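Putative cell invasion protein with MAC/Perforin domain (Bacteroides thetaiotaomicron VPI-5482, PDB 3KK7) is of unestablished function but carries a MACPF domain, as found in membrane-attack complex and perforin proteins, and is putatively assigned to cell invasion. Local coordinates at residues E155-G160 and L225-D230; S109-L114 and G138-I143. One frame throughout, in Å; residues are numbered along the deposited sequence.

Contact 1: residues E155-G160 and L225-D230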
# COMPACT_ATOMS: atom_id res chain seq x y z
N GLU A 155 -1.63 -33.07 -2.64
CA GLU A 155 -0.95 -33.77 -1.54
C GLU A 155 0.48 -34.11 -1.86
O GLU A 155 1.31 -34.13 -0.97
CB GLU A 155 -1.64 -35.08 -1.22
CG GLU A 155 -2.98 -34.92 -0.57
CD GLU A 155 -2.97 -35.37 0.86
OE1 GLU A 155 -2.49 -34.57 1.71
OE2 GLU A 155 -3.44 -36.52 1.11
N LYS A 156 0.74 -34.43 -3.11
CA LYS A 156 2.07 -34.78 -3.56
C LYS A 156 2.91 -33.60 -4.02
O LYS A 156 4.11 -33.74 -4.25
CB LYS A 156 1.98 -35.81 -4.69
CG LYS A 156 1.18 -37.06 -4.36
CD LYS A 156 1.38 -38.19 -5.36
CE LYS A 156 0.57 -39.44 -4.94
NZ LYS A 156 -0.89 -39.26 -5.26
N VAL A 157 2.29 -32.44 -4.17
CA VAL A 157 2.95 -31.27 -4.71
C VAL A 157 3.87 -30.59 -3.70
O VAL A 157 3.50 -30.42 -2.53
CB VAL A 157 1.89 -30.26 -5.23
CG1 VAL A 157 2.48 -28.89 -5.47
CG2 VAL A 157 1.24 -30.81 -6.50
N VAL A 158 5.07 -30.23 -4.14
CA VAL A 158 5.93 -29.33 -3.38
C VAL A 158 6.58 -28.33 -4.33
O VAL A 158 6.86 -28.66 -5.49
CB VAL A 158 6.96 -30.08 -2.50
CG1 VAL A 158 7.89 -30.92 -3.33
CG2 VAL A 158 7.75 -29.11 -1.66
N HIS A 159 6.78 -27.10 -3.84
CA HIS A 159 7.37 -26.01 -4.64
C HIS A 159 8.76 -25.63 -4.17
O HIS A 159 9.12 -25.86 -3.02
CB HIS A 159 6.48 -24.79 -4.58
CG HIS A 159 5.05 -25.09 -4.81
ND1 HIS A 159 4.50 -25.18 -6.07
CD2 HIS A 159 4.04 -25.36 -3.94
CE1 HIS A 159 3.22 -25.51 -5.96
NE2 HIS A 159 2.92 -25.62 -4.68
N GLY A 160 9.52 -25.05 -5.09
CA GLY A 160 10.92 -24.67 -4.82
C GLY A 160 11.25 -23.33 -5.45
O GLY A 160 10.66 -22.96 -6.46
N LEU A 225 12.19 -21.13 -10.30
CA LEU A 225 11.09 -21.73 -9.55
C LEU A 225 10.99 -23.18 -9.96
O LEU A 225 11.27 -23.52 -11.11
CB LEU A 225 9.77 -21.02 -9.85
CG LEU A 225 9.80 -19.50 -9.67
CD1 LEU A 225 8.52 -18.92 -10.23
CD2 LEU A 225 9.99 -19.17 -8.21
N PHE A 226 10.61 -24.03 -9.00
CA PHE A 226 10.50 -25.46 -9.21
C PHE A 226 9.10 -25.96 -8.84
O PHE A 226 8.46 -25.48 -7.87
CB PHE A 226 11.52 -26.23 -8.35
CG PHE A 226 12.96 -25.89 -8.64
CD1 PHE A 226 13.51 -24.70 -8.23
CD2 PHE A 226 13.77 -26.79 -9.27
CE1 PHE A 226 14.82 -24.41 -8.48
CE2 PHE A 226 15.08 -26.48 -9.53
CZ PHE A 226 15.60 -25.30 -9.12
N TYR A 227 8.65 -26.93 -9.61
CA TYR A 227 7.39 -27.59 -9.35
C TYR A 227 7.60 -29.09 -9.41
O TYR A 227 7.86 -29.64 -10.47
CB TYR A 227 6.34 -27.13 -10.36
CG TYR A 227 4.97 -27.73 -10.12
CD1 TYR A 227 4.63 -28.94 -10.70
CD2 TYR A 227 4.00 -27.07 -9.33
CE1 TYR A 227 3.35 -29.50 -10.49
CE2 TYR A 227 2.72 -27.63 -9.13
CZ TYR A 227 2.42 -28.84 -9.71
OH TYR A 227 1.19 -29.41 -9.53
N GLY A 228 7.53 -29.74 -8.24
CA GLY A 228 7.73 -31.19 -8.09
C GLY A 228 6.52 -32.00 -7.62
O GLY A 228 5.71 -31.54 -6.79
N VAL A 229 6.39 -33.21 -8.17
CA VAL A 229 5.43 -34.19 -7.65
C VAL A 229 6.24 -35.25 -6.90
O VAL A 229 6.96 -36.06 -7.51
CB VAL A 229 4.58 -34.80 -8.76
CG1 VAL A 229 3.71 -35.93 -8.23
CG2 VAL A 229 3.72 -33.71 -9.40
N ASP A 230 6.14 -35.22 -5.57
CA ASP A 230 6.88 -36.14 -4.73
C ASP A 230 6.18 -37.49 -4.83
O ASP A 230 4.98 -37.63 -4.59
CB ASP A 230 6.95 -35.63 -3.29
CG ASP A 230 8.03 -36.29 -2.48
OD1 ASP A 230 7.95 -37.51 -2.21
OD2 ASP A 230 8.97 -35.56 -2.08
O HOH W 1 6.13 -24.06 -7.85
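Strands 157-173 and 220-230 run antiparallel here, as neighbours in the central sheet of the MACPF domain. Their axes come within 4.6 Å, at 162° between chain directions. Five backbone hydrogen bonds join them. Val-158 and Gly-228 exchange a reciprocal pair, and so do Gly-160 and Phe-226. Asp-230 N adds the last, to Lys-156 O. The carbonyls are not met alike. Gly-228 N lies nearly along the C=O axis of Val-158, whereas both donors of the Gly-160/Phe-226 pair sit well above the carbonyl planes. CA-H...O contacts fill in between, such as Val-157 CA to Gly-228 O at 3.5 Å.

Side chains of Val-157, His-159, Tyr-227 and Val-229 share one face of the sheet. Tyr-227 has CG anti to its backbone N (chi1 -178°), which brings its ring over to the other strand. It lies alongside His-159, both pointing the same way, with planes at 59° and Tyr-227 CD2 3.8 Å from His-159 CE1. Val-157 crosses the far end of the ring obliquely: CG2 is 3.3 Å from Tyr-227 OH. That hydroxyl is hydrogen-bonded to Asp-152. Val-158 and Phe-226 point to the other face, where Met-243 of helix 236-249 packs on both.

One water completes the contact. It sits at the edge of the His-159 ring, 2.7 Å from ND1, and donates to Phe-226 O.

Contact 2: residues S109-L114 and G138-I143; sequences SDFDRL and GRQKTI
Phe-111 lies flat against Gln-140, and this stack centres the packing of loop 109-114 on helix 133-146. The two side chains cross at about a right angle, yet the ring and amide planes are only 13° apart. Gln-140 CB stands over the ring centre, 3.7 Å from the Phe-111 centroid and 9° off the normal, a CH-pi contact. The chain of Gln-140 is extended, with CG anti to the backbone N (chi1 -177°). It therefore runs out across the face: Gln-140 CG is 3.6 Å from Phe-111 CE2, and the amide follows over the CD2-CE2 side.

The rim of the ring meets other helix residues. Ile-143 CG1 lies in the ring plane, 4.0 Å from Phe-111 CE1. Arg-139 CG also approaches CE1 near the plane.

Leu-114 crosses Arg-139 obliquely. Leu-114 CD2 rests on the aliphatic root of the arginine, 3.4 Å from Arg-139 CB, while CD1 reaches NH1. Arg-139 bends at chi2 and chi3, which folds its guanidinium back beside the leucine. The polar end is held from outside, by Ser-67 O, Tyr-108 OH and a salt bridge to Glu-161.

Asp-110 shapes the loop through an Asx motif: its OD1 accepts from Arg-113 N at 2.8 Å, nearly straight, and weakly from Asp-112 N.

No hydrogen bond joins 109-114 to 138-143; just beyond, Asp-112 forms a salt bridge to Lys-136 of the same helix. The contact rests on van der Waals and CH-pi packing: Gln-140 contributes its carbon chain and the flat of its amide, Arg-139 mainly its CB and CG.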
# COMPACT_ATOMS: atom_id res chain seq x y z
N SER A 109 5.67 -26.66 0.66
CA SER A 109 4.56 -27.56 0.32
C SER A 109 3.26 -26.86 0.07
O SER A 109 2.29 -27.49 -0.36
CB SER A 109 4.31 -28.55 1.45
OG SER A 109 5.37 -29.47 1.55
N ASP A 110 3.19 -25.58 0.40
CA ASP A 110 1.96 -24.85 0.17
C ASP A 110 2.24 -23.37 0.36
O ASP A 110 3.36 -22.99 0.75
CB ASP A 110 0.79 -25.35 1.07
CG ASP A 110 0.95 -24.96 2.53
OD1 ASP A 110 1.40 -23.84 2.84
OD2 ASP A 110 0.60 -25.79 3.39
N PHE A 111 1.23 -22.55 0.10
CA PHE A 111 1.44 -21.12 0.00
C PHE A 111 1.51 -20.42 1.35
O PHE A 111 1.98 -19.30 1.41
CB PHE A 111 0.50 -20.51 -1.03
CG PHE A 111 0.76 -21.06 -2.40
CD1 PHE A 111 1.87 -20.63 -3.13
CD2 PHE A 111 0.03 -22.12 -2.90
CE1 PHE A 111 2.17 -21.21 -4.39
CE2 PHE A 111 0.33 -22.70 -4.13
CZ PHE A 111 1.40 -22.25 -4.87
N ASP A 112 1.14 -21.08 2.43
CA ASP A 112 1.45 -20.53 3.75
C ASP A 112 2.88 -20.83 4.09
O ASP A 112 3.61 -19.98 4.63
CB ASP A 112 0.51 -21.07 4.82
CG ASP A 112 -0.86 -20.47 4.72
OD1 ASP A 112 -1.01 -19.36 4.14
OD2 ASP A 112 -1.80 -21.10 5.24
N ARG A 113 3.32 -22.04 3.76
CA ARG A 113 4.71 -22.42 3.98
C ARG A 113 5.67 -21.55 3.16
O ARG A 113 6.84 -21.51 3.48
CB ARG A 113 4.95 -23.89 3.65
CG ARG A 113 4.06 -24.89 4.43
CD ARG A 113 4.55 -25.19 5.80
NE ARG A 113 5.97 -25.54 5.80
CZ ARG A 113 6.70 -25.64 6.91
NH1 ARG A 113 6.14 -25.46 8.11
NH2 ARG A 113 7.99 -25.94 6.81
N LEU A 114 5.19 -20.89 2.10
CA LEU A 114 6.00 -19.96 1.29
C LEU A 114 6.80 -18.98 2.17
O LEU A 114 7.96 -18.64 1.87
CB LEU A 114 5.11 -19.17 0.32
CG LEU A 114 5.77 -18.10 -0.55
CD1 LEU A 114 7.00 -18.61 -1.36
CD2 LEU A 114 4.71 -17.50 -1.50
N GLY A 138 -0.20 -13.99 -5.35
CA GLY A 138 0.63 -13.69 -6.51
C GLY A 138 1.61 -14.80 -6.81
O GLY A 138 1.86 -15.12 -7.97
N ARG A 139 2.17 -15.41 -5.78
CA ARG A 139 3.11 -16.47 -6.05
C ARG A 139 2.35 -17.63 -6.70
O ARG A 139 2.78 -18.12 -7.74
CB ARG A 139 3.89 -16.90 -4.79
CG ARG A 139 4.74 -18.18 -4.92
CD ARG A 139 5.75 -18.09 -6.05
NE ARG A 139 6.73 -17.01 -5.86
CZ ARG A 139 7.88 -17.13 -5.21
NH1 ARG A 139 8.23 -18.28 -4.61
NH2 ARG A 139 8.69 -16.09 -5.13
N GLN A 140 1.21 -18.02 -6.12
CA GLN A 140 0.44 -19.12 -6.66
C GLN A 140 -0.01 -18.83 -8.09
O GLN A 140 -0.01 -19.71 -8.91
CB GLN A 140 -0.82 -19.43 -5.81
CG GLN A 140 -1.59 -20.64 -6.37
CD GLN A 140 -2.72 -21.13 -5.48
OE1 GLN A 140 -3.10 -20.48 -4.51
NE2 GLN A 140 -3.25 -22.28 -5.81
N LYS A 141 -0.41 -17.60 -8.35
CA LYS A 141 -0.83 -17.19 -9.68
C LYS A 141 0.32 -17.39 -10.69
O LYS A 141 0.12 -17.95 -11.77
CB LYS A 141 -1.34 -15.74 -9.62
CG LYS A 141 -1.68 -15.13 -10.97
CD LYS A 141 -2.41 -13.77 -10.83
CE LYS A 141 -2.70 -13.13 -12.19
NZ LYS A 141 -1.45 -12.72 -12.93
N THR A 142 1.52 -16.99 -10.30
CA THR A 142 2.70 -17.18 -11.12
C THR A 142 3.00 -18.65 -11.32
O THR A 142 3.27 -19.07 -12.45
CB THR A 142 3.95 -16.48 -10.49
OG1 THR A 142 3.67 -15.10 -10.28
CG2 THR A 142 5.18 -16.62 -11.39
N ILE A 143 2.97 -19.43 -10.23
CA ILE A 143 3.24 -20.87 -10.38
C ILE A 143 2.27 -21.44 -11.41
O ILE A 143 2.69 -22.12 -12.34
CB ILE A 143 3.06 -21.70 -9.09
CG1 ILE A 143 3.91 -21.15 -7.95
CG2 ILE A 143 3.45 -23.15 -9.35
CD1 ILE A 143 5.37 -21.01 -8.26

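How the contacts relate
From the N terminus, strand 93-108 leads into loop 109-114. Contact 2 then closes a loop of 23 intervening residues by laying that turn on helix 133-146. The chain leaves the helix and enters strand 157-173 at contact 1, which closes a longer loop of 64 residues when strand 220-230 returns. The two closures follow in series, neither nested nor crossed. Their centres are 11 Å apart and they touch. His-159 NE2 lies 3.7 Å from Phe-111 CZ, and Ile-143 CG2 packs against both His-159 and Tyr-227. Together they join the helix and the ring of Phe-111 to the His-159/Tyr-227 face of the MACPF sheet, while Ser-109 meets Val-158 on the other face.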